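Local coordinates for protein ornithine carbamoyltransferase, anabolic (Campylobacter jejuni subsp. jejuni, PDB 3TPF) that catalyses the transfer of the carbamoyl group from carbamoyl phosphate to L-ornithine, giving L-citrulline and phosphate in arginine biosynthesis, at residues E15-K27 against Q128-N140. Numbering follows the deposited sequence.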
ATOM      1  N   GLU B  15     -20.141  25.490  11.964  1.00 49.72           N
ATOM      2  CA  GLU B  15     -19.046  24.794  11.377  1.00 47.52           C
ATOM      3  C   GLU B  15     -19.479  23.451  10.737  1.00 44.58           C
ATOM      4  O   GLU B  15     -19.033  23.113   9.657  1.00 43.05           O
ATOM      5  CB  GLU B  15     -17.928  24.606  12.403  1.00 47.87           C
ATOM      6  CG  GLU B  15     -17.147  25.896  12.602  1.00 51.20           C
ATOM      7  CD  GLU B  15     -16.167  25.859  13.759  1.00 52.55           C
ATOM      8  OE1 GLU B  15     -16.510  25.296  14.834  1.00 54.00           O
ATOM      9  OE2 GLU B  15     -15.046  26.398  13.582  1.00 53.60           O
ATOM     10  N   ILE B  16     -20.255  22.653  11.448  1.00 43.30           N
ATOM     11  CA  ILE B  16     -20.591  21.305  10.953  1.00 41.13           C
ATOM     12  C   ILE B  16     -21.455  21.489   9.713  1.00 42.45           C
ATOM     13  O   ILE B  16     -21.249  20.855   8.709  1.00 40.97           O
ATOM     14  CB  ILE B  16     -21.369  20.469  11.966  1.00 40.53           C
ATOM     15  CG1 ILE B  16     -20.434  19.983  13.046  1.00 39.47           C
ATOM     16  CG2 ILE B  16     -22.062  19.305  11.306  1.00 38.48           C
ATOM     17  CD1 ILE B  16     -21.093  19.896  14.424  1.00 41.26           C
ATOM     18  N   LEU B  17     -22.418  22.386   9.787  1.00 44.62           N
ATOM     19  CA  LEU B  17     -23.313  22.581   8.663  1.00 46.74           C
ATOM     20  C   LEU B  17     -22.550  23.102   7.425  1.00 48.31           C
ATOM     21  O   LEU B  17     -22.898  22.791   6.275  1.00 50.80           O
ATOM     22  CB  LEU B  17     -24.505  23.523   8.981  1.00 49.34           C
ATOM     23  CG  LEU B  17     -25.633  22.933   9.857  1.00 49.38           C
ATOM     24  CD1 LEU B  17     -26.685  23.988  10.121  1.00 50.91           C
ATOM     25  CD2 LEU B  17     -26.213  21.642   9.294  1.00 46.61           C
ATOM     26  N   SER B  18     -21.490  23.844   7.644  1.00 48.55           N
ATOM     27  CA  SER B  18     -20.796  24.384   6.507  1.00 49.80           C
ATOM     28  C   SER B  18     -19.916  23.295   5.868  1.00 46.13           C
ATOM     29  O   SER B  18     -19.602  23.388   4.696  1.00 46.66           O
ATOM     30  CB  SER B  18     -19.974  25.601   6.898  1.00 52.72           C
ATOM     31  OG  SER B  18     -18.678  25.116   7.169  1.00 55.73           O
ATOM     32  N   LEU B  19     -19.500  22.316   6.656  1.00 42.81           N
ATOM     33  CA  LEU B  19     -18.793  21.166   6.135  1.00 40.69           C
ATOM     34  C   LEU B  19     -19.695  20.350   5.199  1.00 41.37           C
ATOM     35  O   LEU B  19     -19.361  19.994   4.066  1.00 42.17           O
ATOM     36  CB  LEU B  19     -18.307  20.265   7.256  1.00 39.62           C
ATOM     37  CG  LEU B  19     -16.989  20.603   7.998  1.00 39.01           C
ATOM     38  CD1 LEU B  19     -16.680  19.580   9.083  1.00 37.22           C
ATOM     39  CD2 LEU B  19     -15.835  20.714   7.003  1.00 38.24           C
ATOM     40  N   VAL B  20     -20.897  20.109   5.653  1.00 42.96           N
ATOM     41  CA  VAL B  20     -21.888  19.479   4.808  1.00 42.20           C
ATOM     42  C   VAL B  20     -22.149  20.298   3.526  1.00 43.86           C
ATOM     43  O   VAL B  20     -22.255  19.739   2.441  1.00 43.45           O
ATOM     44  CB  VAL B  20     -23.192  19.250   5.568  1.00 42.09           C
ATOM     45  CG1 VAL B  20     -24.262  18.986   4.538  1.00 44.09           C
ATOM     46  CG2 VAL B  20     -23.062  18.111   6.593  1.00 39.81           C
ATOM     47  N   ASN B  21     -22.292  21.596   3.644  1.00 45.85           N
ATOM     48  CA  ASN B  21     -22.617  22.367   2.439  1.00 50.58           C
ATOM     49  C   ASN B  21     -21.484  22.362   1.469  1.00 49.79           C
ATOM     50  O   ASN B  21     -21.654  22.435   0.258  1.00 49.46           O
ATOM     51  CB  ASN B  21     -22.970  23.842   2.721  1.00 56.80           C
ATOM     52  CG  ASN B  21     -24.284  24.001   3.452  1.00 61.28           C
ATOM     53  OD1 ASN B  21     -25.164  23.088   3.501  1.00 62.60           O
ATOM     54  ND2 ASN B  21     -24.461  25.197   3.997  1.00 65.70           N
ATOM     55  N   HIS B  22     -20.284  22.314   2.017  1.00 48.16           N
ATOM     56  CA  HIS B  22     -19.129  22.376   1.159  1.00 47.42           C
ATOM     57  C   HIS B  22     -19.040  21.028   0.408  1.00 45.15           C
ATOM     58  O   HIS B  22     -18.788  21.013  -0.796  1.00 43.89           O
ATOM     59  CB  HIS B  22     -17.866  22.639   1.974  1.00 46.52           C
ATOM     60  CG  HIS B  22     -16.668  22.958   1.130  1.00 47.36           C
ATOM     61  ND1 HIS B  22     -16.787  23.405  -0.162  1.00 49.60           N
ATOM     62  CD2 HIS B  22     -15.341  22.881   1.379  1.00 46.57           C
ATOM     63  CE1 HIS B  22     -15.591  23.579  -0.688  1.00 49.67           C
ATOM     64  NE2 HIS B  22     -14.698  23.273   0.227  1.00 47.69           N
ATOM     65  N   ALA B  23     -19.255  19.951   1.162  1.00 41.90           N
ATOM     66  CA  ALA B  23     -19.240  18.586   0.625  1.00 41.07           C
ATOM     67  C   ALA B  23     -20.144  18.560  -0.594  1.00 44.03           C
ATOM     68  O   ALA B  23     -19.809  18.106  -1.675  1.00 46.11           O
ATOM     69  CB  ALA B  23     -19.682  17.563   1.673  1.00 38.07           C
ATOM     70  N   SER B  24     -21.279  19.158  -0.412  1.00 46.88           N
ATOM     71  CA  SER B  24     -22.269  19.174  -1.413  1.00 50.07           C
ATOM     72  C   SER B  24     -21.797  19.939  -2.646  1.00 51.95           C
ATOM     73  O   SER B  24     -22.022  19.516  -3.761  1.00 53.25           O
ATOM     74  CB  SER B  24     -23.506  19.833  -0.819  1.00 53.82           C
ATOM     75  OG  SER B  24     -24.657  19.451  -1.502  1.00 57.82           O
ATOM     76  N   GLU B  25     -21.190  21.084  -2.441  1.00 53.76           N
ATOM     77  CA  GLU B  25     -20.635  21.874  -3.558  1.00 58.55           C
ATOM     78  C   GLU B  25     -19.611  21.044  -4.323  1.00 55.61           C
ATOM     79  O   GLU B  25     -19.553  21.059  -5.548  1.00 53.56           O
ATOM     80  CB  GLU B  25     -19.960  23.169  -3.065  1.00 63.26           C
ATOM     81  CG  GLU B  25     -20.901  24.368  -2.863  1.00 70.42           C
ATOM     82  CD  GLU B  25     -20.410  25.344  -1.768  1.00 77.08           C
ATOM     83  OE1 GLU B  25     -21.221  26.177  -1.312  1.00 77.51           O
ATOM     84  OE2 GLU B  25     -19.196  25.298  -1.374  1.00 85.01           O
ATOM     85  N   LEU B  26     -18.813  20.307  -3.560  1.00 52.03           N
ATOM     86  CA  LEU B  26     -17.700  19.539  -4.150  1.00 50.22           C
ATOM     87  C   LEU B  26     -18.235  18.349  -4.940  1.00 51.44           C
ATOM     88  O   LEU B  26     -17.697  17.980  -5.996  1.00 51.57           O
ATOM     89  CB  LEU B  26     -16.710  19.078  -3.084  1.00 45.18           C
ATOM     90  CG  LEU B  26     -15.775  20.164  -2.564  1.00 44.17           C
ATOM     91  CD1 LEU B  26     -15.048  19.609  -1.328  1.00 41.04           C
ATOM     92  CD2 LEU B  26     -14.813  20.596  -3.675  1.00 43.89           C
ATOM     93  N   LYS B  27     -19.291  17.759  -4.411  1.00 51.83           N
ATOM     94  CA  LYS B  27     -19.948  16.658  -5.117  1.00 54.29           C
ATOM     95  C   LYS B  27     -20.504  17.171  -6.425  1.00 55.40           C
ATOM     96  O   LYS B  27     -20.340  16.558  -7.455  1.00 54.65           O
ATOM     97  CB  LYS B  27     -21.057  16.019  -4.310  1.00 53.72           C
ATOM     98  CG  LYS B  27     -21.819  14.943  -5.061  1.00 54.49           C
ATOM     99  CD  LYS B  27     -22.512  13.995  -4.082  1.00 55.35           C
ATOM    100  CE  LYS B  27     -23.587  13.069  -4.677  1.00 56.66           C
ATOM    101  NZ  LYS B  27     -23.924  11.914  -3.709  1.00 51.84           N
ATOM    102  N   GLN B 128     -18.058   9.500   9.942  1.00 36.53           N
ATOM    103  CA  GLN B 128     -19.259   8.761   9.574  1.00 37.85           C
ATOM    104  C   GLN B 128     -20.543   9.602   9.776  1.00 36.33           C
ATOM    105  O   GLN B 128     -21.451   9.665   8.936  1.00 33.77           O
ATOM    106  CB  GLN B 128     -19.324   7.441  10.360  1.00 41.62           C
ATOM    107  CG  GLN B 128     -20.507   6.595   9.965  1.00 46.75           C
ATOM    108  CD  GLN B 128     -20.481   6.061   8.498  1.00 50.54           C
ATOM    109  OE1 GLN B 128     -19.409   5.737   7.962  1.00 55.23           O
ATOM    110  NE2 GLN B 128     -21.688   5.905   7.881  1.00 50.29           N
ATOM    111  N   VAL B 129     -20.631  10.205  10.949  1.00 35.64           N
ATOM    112  CA  VAL B 129     -21.805  11.022  11.236  1.00 35.06           C
ATOM    113  C   VAL B 129     -21.856  12.140  10.263  1.00 34.34           C
ATOM    114  O   VAL B 129     -22.918  12.459   9.797  1.00 35.34           O
ATOM    115  CB  VAL B 129     -21.795  11.446  12.648  1.00 35.83           C
ATOM    116  CG1 VAL B 129     -22.773  12.568  12.880  1.00 37.42           C
ATOM    117  CG2 VAL B 129     -21.994  10.208  13.520  1.00 36.70           C
ATOM    118  N   LEU B 130     -20.728  12.691   9.843  1.00 33.57           N
ATOM    119  CA  LEU B 130     -20.824  13.798   8.852  1.00 34.16           C
ATOM    120  C   LEU B 130     -21.443  13.283   7.595  1.00 34.49           C
ATOM    121  O   LEU B 130     -22.224  13.957   6.936  1.00 36.36           O
ATOM    122  CB  LEU B 130     -19.477  14.381   8.502  1.00 33.19           C
ATOM    123  CG  LEU B 130     -18.913  15.472   9.369  1.00 33.85           C
ATOM    124  CD1 LEU B 130     -17.562  15.766   8.883  1.00 32.79           C
ATOM    125  CD2 LEU B 130     -19.721  16.722   9.349  1.00 35.28           C
ATOM    126  N   GLY B 131     -21.080  12.062   7.226  1.00 34.02           N
ATOM    127  CA  GLY B 131     -21.600  11.471   5.958  1.00 34.64           C
ATOM    128  C   GLY B 131     -23.084  11.100   5.982  1.00 36.32           C
ATOM    129  O   GLY B 131     -23.839  11.333   5.051  1.00 37.21           O
ATOM    130  N   ASP B 132     -23.485  10.596   7.131  1.00 37.78           N
ATOM    131  CA  ASP B 132     -24.880  10.379   7.448  1.00 38.92           C
ATOM    132  C   ASP B 132     -25.664  11.690   7.296  1.00 38.80           C
ATOM    133  O   ASP B 132     -26.653  11.758   6.584  1.00 40.92           O
ATOM    134  CB  ASP B 132     -25.023   9.815   8.872  1.00 39.76           C
ATOM    135  CG  ASP B 132     -24.547   8.374   8.975  1.00 40.70           C
ATOM    136  OD1 ASP B 132     -24.099   7.795   7.937  1.00 39.86           O
ATOM    137  OD2 ASP B 132     -24.727   7.742  10.074  1.00 44.02           O
ATOM    138  N   LEU B 133     -25.167  12.723   7.896  1.00 38.21           N
ATOM    139  CA  LEU B 133     -25.776  14.074   7.797  1.00 39.92           C
ATOM    140  C   LEU B 133     -25.937  14.532   6.372  1.00 40.37           C
ATOM    141  O   LEU B 133     -27.012  14.944   5.932  1.00 41.60           O
ATOM    142  CB  LEU B 133     -24.880  15.065   8.507  1.00 39.73           C
ATOM    143  CG  LEU B 133     -25.501  16.083   9.416  1.00 42.07           C
ATOM    144  CD1 LEU B 133     -26.653  15.515  10.205  1.00 43.86           C
ATOM    145  CD2 LEU B 133     -24.408  16.475  10.390  1.00 41.21           C
ATOM    146  N   PHE B 134     -24.855  14.398   5.619  1.00 39.76           N
ATOM    147  CA  PHE B 134     -24.842  14.804   4.190  1.00 40.03           C
ATOM    148  C   PHE B 134     -25.992  14.129   3.503  1.00 40.31           C
ATOM    149  O   PHE B 134     -26.678  14.712   2.622  1.00 41.69           O
ATOM    150  CB  PHE B 134     -23.538  14.324   3.544  1.00 39.52           C
ATOM    151  CG  PHE B 134     -23.420  14.626   2.084  1.00 40.12           C
ATOM    152  CD1 PHE B 134     -22.856  15.802   1.668  1.00 41.58           C
ATOM    153  CD2 PHE B 134     -23.826  13.735   1.141  1.00 40.30           C
ATOM    154  CE1 PHE B 134     -22.767  16.119   0.315  1.00 43.36           C
ATOM    155  CE2 PHE B 134     -23.766  14.054  -0.225  1.00 42.35           C
ATOM    156  CZ  PHE B 134     -23.218  15.237  -0.638  1.00 42.67           C
ATOM    157  N   THR B 135     -26.166  12.870   3.898  1.00 37.94           N
ATOM    158  CA  THR B 135     -27.114  11.985   3.210  1.00 38.56           C
ATOM    159  C   THR B 135     -28.552  12.340   3.528  1.00 40.23           C
ATOM    160  O   THR B 135     -29.404  12.374   2.669  1.00 40.29           O
ATOM    161  CB  THR B 135     -26.855  10.518   3.527  1.00 36.94           C
ATOM    162  OG1 THR B 135     -25.539  10.175   3.063  1.00 35.11           O
ATOM    163  CG2 THR B 135     -27.863   9.713   2.785  1.00 37.03           C
ATOM    164  N   ILE B 136     -28.755  12.658   4.790  1.00 41.02           N
ATOM    165  CA  ILE B 136     -30.033  13.143   5.266  1.00 43.69           C
ATOM    166  C   ILE B 136     -30.462  14.416   4.515  1.00 45.82           C
ATOM    167  O   ILE B 136     -31.602  14.562   4.110  1.00 46.85           O
ATOM    168  CB  ILE B 136     -29.986  13.448   6.768  1.00 44.02           C
ATOM    169  CG1 ILE B 136     -29.834  12.141   7.562  1.00 42.87           C
ATOM    170  CG2 ILE B 136     -31.246  14.181   7.165  1.00 46.27           C
ATOM    171  CD1 ILE B 136     -29.471  12.376   8.993  1.00 42.53           C
ATOM    172  N   LYS B 137     -29.507  15.280   4.270  1.00 46.55           N
ATOM    173  CA  LYS B 137     -29.778  16.505   3.551  1.00 50.15           C
ATOM    174  C   LYS B 137     -30.109  16.208   2.092  1.00 51.23           C
ATOM    175  O   LYS B 137     -30.998  16.798   1.502  1.00 52.19           O
ATOM    176  CB  LYS B 137     -28.586  17.443   3.701  1.00 52.75           C
ATOM    177  CG  LYS B 137     -28.707  18.806   3.069  1.00 59.23           C
ATOM    178  CD  LYS B 137     -27.736  19.823   3.722  1.00 63.51           C
ATOM    179  CE  LYS B 137     -27.952  21.277   3.183  1.00 71.37           C
ATOM    180  NZ  LYS B 137     -27.214  21.701   1.934  1.00 75.07           N
ATOM    181  N   GLU B 138     -29.396  15.256   1.513  1.00 51.12           N
ATOM    182  CA  GLU B 138     -29.639  14.863   0.111  1.00 52.16           C
ATOM    183  C   GLU B 138     -30.983  14.215  -0.103  1.00 51.23           C
ATOM    184  O   GLU B 138     -31.571  14.311  -1.167  1.00 52.52           O
ATOM    185  CB  GLU B 138     -28.580  13.878  -0.380  1.00 55.21           C
ATOM    186  CG  GLU B 138     -27.630  14.399  -1.469  1.00 57.55           C
ATOM    187  CD  GLU B 138     -26.848  13.264  -2.145  1.00 62.27           C
ATOM    188  OE1 GLU B 138     -26.411  13.568  -3.283  1.00 73.14           O
ATOM    189  OE2 GLU B 138     -26.671  12.099  -1.575  1.00 55.01           O
ATOM    190  N   TRP B 139     -31.477  13.561   0.923  1.00 49.04           N
ATOM    191  CA  TRP B 139     -32.744  12.866   0.797  1.00 49.87           C
ATOM    192  C   TRP B 139     -33.890  13.718   1.315  1.00 53.01           C
ATOM    193  O   TRP B 139     -34.959  13.218   1.673  1.00 54.20           O
ATOM    194  CB  TRP B 139     -32.670  11.508   1.452  1.00 47.50           C
ATOM    195  CG  TRP B 139     -31.880  10.588   0.560  1.00 46.38           C
ATOM    196  CD1 TRP B 139     -30.507  10.668   0.238  1.00 44.21           C
ATOM    197  CD2 TRP B 139     -32.369   9.464  -0.156  1.00 46.48           C
ATOM    198  NE1 TRP B 139     -30.134   9.642  -0.610  1.00 42.81           N
ATOM    199  CE2 TRP B 139     -31.243   8.890  -0.866  1.00 44.80           C
ATOM    200  CE3 TRP B 139     -33.613   8.870  -0.251  1.00 47.29           C
ATOM    201  CZ2 TRP B 139     -31.365   7.814  -1.667  1.00 45.38           C
ATOM    202  CZ3 TRP B 139     -33.741   7.791  -1.036  1.00 48.61           C
ATOM    203  CH2 TRP B 139     -32.623   7.250  -1.757  1.00 47.96           C
ATOM    204  N   ASN B 140     -33.637  15.015   1.351  1.00 54.29           N
ATOM    205  CA  ASN B 140     -34.610  15.990   1.795  1.00 57.64           C
ATOM    206  C   ASN B 140     -35.358  15.573   3.084  1.00 57.70           C
ATOM    207  O   ASN B 140     -36.544  15.684   3.159  1.00 58.06           O
ATOM    208  CB  ASN B 140     -35.599  16.248   0.695  1.00 60.63           C
ATOM    209  CG  ASN B 140     -34.925  16.710  -0.552  1.00 61.49           C
ATOM    210  OD1 ASN B 140     -34.391  17.812  -0.611  1.00 64.26           O
ATOM    211  ND2 ASN B 140     -34.930  15.868  -1.563  1.00 62.62           N
TER
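F134 and V20, whose CA atoms lie 5.6 Å apart, interlock as reciprocal knobs at the centre of a helix-helix crossing. The phenyl group enters a hole formed by V20, A23, S24 and K27, with CG anti to the backbone N (chi1 178°), a torsion that carries the ring across to helix 13-28. It meets that helix largely by its edge: CE1 of F134 lies 3.5 Å from the backbone N of S24, close to the ring plane, while the A23 methyl approaches CD1 obliquely. In return the V20 side chain lodges among L130, L133, F134 and K137, its CG2 reaching CB of L133 and its CG1 touching CD of K137 at 3.7 Å. Toward the N-terminal end of helix 13-28 the packing becomes wholly aliphatic, with CG2 of I16 set 3.8 Å from CD2 of L133, and CD1 of L19 against CD1 of L130. The segment axes approach to 9.7 Å and cross at -66°. Both helices belong to the carbamoyl phosphate-binding domain, and helix 126-138 passes on toward the ornithine-binding domain; Q128, near its start, is predicted to bind carbamoyl phosphate, and other side chains of helix 126-138 pack on helices 157-169 and 279-302. Polar groups join the helices at the margins. NZ of K137 donates to OD1 of N21 at 2.9 Å after a bend at the end of the lysine chain; the donor sits 35° from the carbonyl plane. On the other flank the extended K27 runs past the ring, CD lying 3.7 Å from CZ of F134 near the ring plane, and its NZ forms a salt bridge, weak as a hydrogen bond, with OE1 of E138 at 3.0 Å. That ammonium is also held by N288 and E284 of helix 279-302, and N288 also donates to OE2 of E138.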